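Local atomic coordinates of PA1221 (Pseudomonas aeruginosa, PDB entry 4DG8), a protein that belongs to the ANL superfamily of AMP-binding enzymes and also carries a phosphopantetheine-attachment region in the same chain. Residues T312-T316 against G369-Y374. Numbering follows the deposited sequence.
With AMP (adenosine monophosphate), chain B.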
# COMPACT_ATOMS: atom_id res chain seq x y z
N THR A 312 6.77 2.04 -1.12
CA THR A 312 6.56 1.13 0.01
C THR A 312 7.81 1.04 0.92
O THR A 312 7.69 0.90 2.14
CB THR A 312 6.13 -0.27 -0.50
OG1 THR A 312 4.92 -0.14 -1.27
CG2 THR A 312 5.92 -1.27 0.65
N GLU A 313 8.99 1.13 0.30
CA GLU A 313 10.27 1.14 1.01
C GLU A 313 10.41 2.28 2.04
O GLU A 313 11.30 2.26 2.90
CB GLU A 313 11.43 1.24 -0.00
CG GLU A 313 11.64 0.01 -0.89
CD GLU A 313 10.68 -0.06 -2.09
OE1 GLU A 313 9.68 0.72 -2.15
OE2 GLU A 313 10.94 -0.90 -2.98
N ASN A 314 9.62 3.33 1.85
CA ASN A 314 9.50 4.44 2.81
C ASN A 314 8.19 4.45 3.60
O ASN A 314 7.74 5.51 4.05
CB ASN A 314 9.95 5.79 2.25
CG ASN A 314 10.25 6.83 3.36
OD1 ASN A 314 10.73 6.50 4.45
ND2 ASN A 314 9.95 8.10 3.07
N THR A 315 7.51 3.31 3.62
CA THR A 315 6.32 3.14 4.46
C THR A 315 5.16 4.08 4.13
O THR A 315 4.96 5.09 4.82
CB THR A 315 6.66 3.20 5.98
OG1 THR A 315 7.84 2.42 6.25
CG2 THR A 315 5.47 2.66 6.84
N THR A 316 4.39 3.75 3.08
CA THR A 316 3.21 4.57 2.73
C THR A 316 3.52 5.92 2.08
O THR A 316 3.39 6.05 0.86
CB THR A 316 2.22 4.68 3.90
OG1 THR A 316 1.98 3.37 4.42
CG2 THR A 316 0.90 5.29 3.42
N GLY A 369 10.77 6.47 8.29
CA GLY A 369 9.92 5.67 7.41
C GLY A 369 10.65 4.59 6.62
O GLY A 369 9.99 3.71 6.05
N LEU A 370 11.99 4.63 6.57
CA LEU A 370 12.75 3.68 5.75
C LEU A 370 12.55 2.24 6.23
O LEU A 370 12.63 1.94 7.42
CB LEU A 370 14.26 4.02 5.71
CG LEU A 370 14.69 5.39 5.17
CD1 LEU A 370 16.20 5.52 5.16
CD2 LEU A 370 14.10 5.68 3.78
N ALA A 371 12.27 1.36 5.28
CA ALA A 371 12.09 -0.04 5.63
C ALA A 371 13.43 -0.59 6.09
O ALA A 371 14.48 -0.02 5.80
CB ALA A 371 11.54 -0.84 4.44
N GLN A 372 13.39 -1.68 6.85
CA GLN A 372 14.62 -2.37 7.23
C GLN A 372 15.35 -2.80 5.95
O GLN A 372 16.58 -2.77 5.88
CB GLN A 372 14.30 -3.57 8.11
CG GLN A 372 15.51 -4.42 8.48
CD GLN A 372 15.13 -5.77 9.04
OE1 GLN A 372 14.71 -6.67 8.30
NE2 GLN A 372 15.28 -5.94 10.35
N GLY A 373 14.57 -3.20 4.94
CA GLY A 373 15.16 -3.58 3.66
C GLY A 373 14.33 -4.63 2.95
O GLY A 373 13.16 -4.84 3.31
N TYR A 374 14.91 -5.30 1.97
CA TYR A 374 14.19 -6.38 1.30
C TYR A 374 14.53 -7.63 2.05
O TYR A 374 15.65 -8.11 2.00
CB TYR A 374 14.61 -6.50 -0.16
CG TYR A 374 14.32 -5.25 -0.93
CD1 TYR A 374 13.01 -4.89 -1.23
CD2 TYR A 374 15.35 -4.43 -1.35
CE1 TYR A 374 12.73 -3.73 -1.93
CE2 TYR A 374 15.08 -3.26 -2.05
CZ TYR A 374 13.77 -2.92 -2.34
OH TYR A 374 13.51 -1.77 -3.04
P AMP B . 3.74 1.77 -4.00
O1P AMP B . 3.02 0.51 -4.46
O2P AMP B . 3.05 2.65 -2.97
O3P AMP B . 5.10 1.33 -3.50
O5' AMP B . 4.14 2.65 -5.26
C5' AMP B . 5.03 3.74 -5.12
C4' AMP B . 5.22 4.47 -6.42
O4' AMP B . 3.94 4.92 -6.94
C3' AMP B . 6.06 5.73 -6.35
O3' AMP B . 7.45 5.46 -6.34
C2' AMP B . 5.58 6.51 -7.57
O2' AMP B . 6.18 6.00 -8.75
C1' AMP B . 4.09 6.17 -7.59
N9 AMP B . 3.27 7.17 -6.87
C8 AMP B . 2.78 7.01 -5.62
N7 AMP B . 2.07 8.10 -5.22
C5 AMP B . 2.10 9.00 -6.22
C6 AMP B . 1.56 10.36 -6.44
N6 AMP B . 0.83 10.99 -5.50
N1 AMP B . 1.81 10.96 -7.63
C2 AMP B . 2.54 10.33 -8.58
N3 AMP B . 3.06 9.10 -8.44
C4 AMP B . 2.89 8.38 -7.30
O HOH W 1 9.43 1.10 7.94
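Thr312 belongs to the AMP pocket and contacts the phosphate; it opens a buried turn that packs against 369-374. Thr312 OG1 donates to AMP O3P at 2.7 Å, while Thr312 N lies 3.0 Å from AMP O3P in a weak hydrogen bond with an N-H...O angle of 127°. Thr312 starts a short 3-10 turn, closed by Thr315 N donating to Thr312 O (2.8 Å), and this turns the Glu313 carbonyl toward the second segment. There Ala371 N donates to Glu313 O at 2.7 Å with an N-H...O angle of 155°, a well-directed bond, and Leu370 CA adds a CA-H...O contact to Glu313 O at 3.5 Å.

Two side-chain bonds reinforce this backbone link. Thr315 OG1 donates to Gly369 O at 2.5 Å and accepts from a water at 2.7 Å, which in turn bonds weakly to Leu370 O (3.3 Å). Glu313 OE2 accepts from Tyr374 OH (2.7 Å), approaching the ring edge close to its plane; the other carboxylate oxygen, OE1, forms a salt bridge with Arg428, so both oxygens are engaged. At Gly373, phi/psi of 149/-163 would jam a CB against the preceding carbonyl. Backbone bonds from Gln372 and Gly373 to Ala183 tie the second segment to strand 180-185.

The phosphate-contacting Thr312 and the adjacent Glu313 fit the Thr-Glu end of the aromatic-Gly-x-Thr-Glu motif characteristic of AMP-binding enzymes of the ANL superfamily.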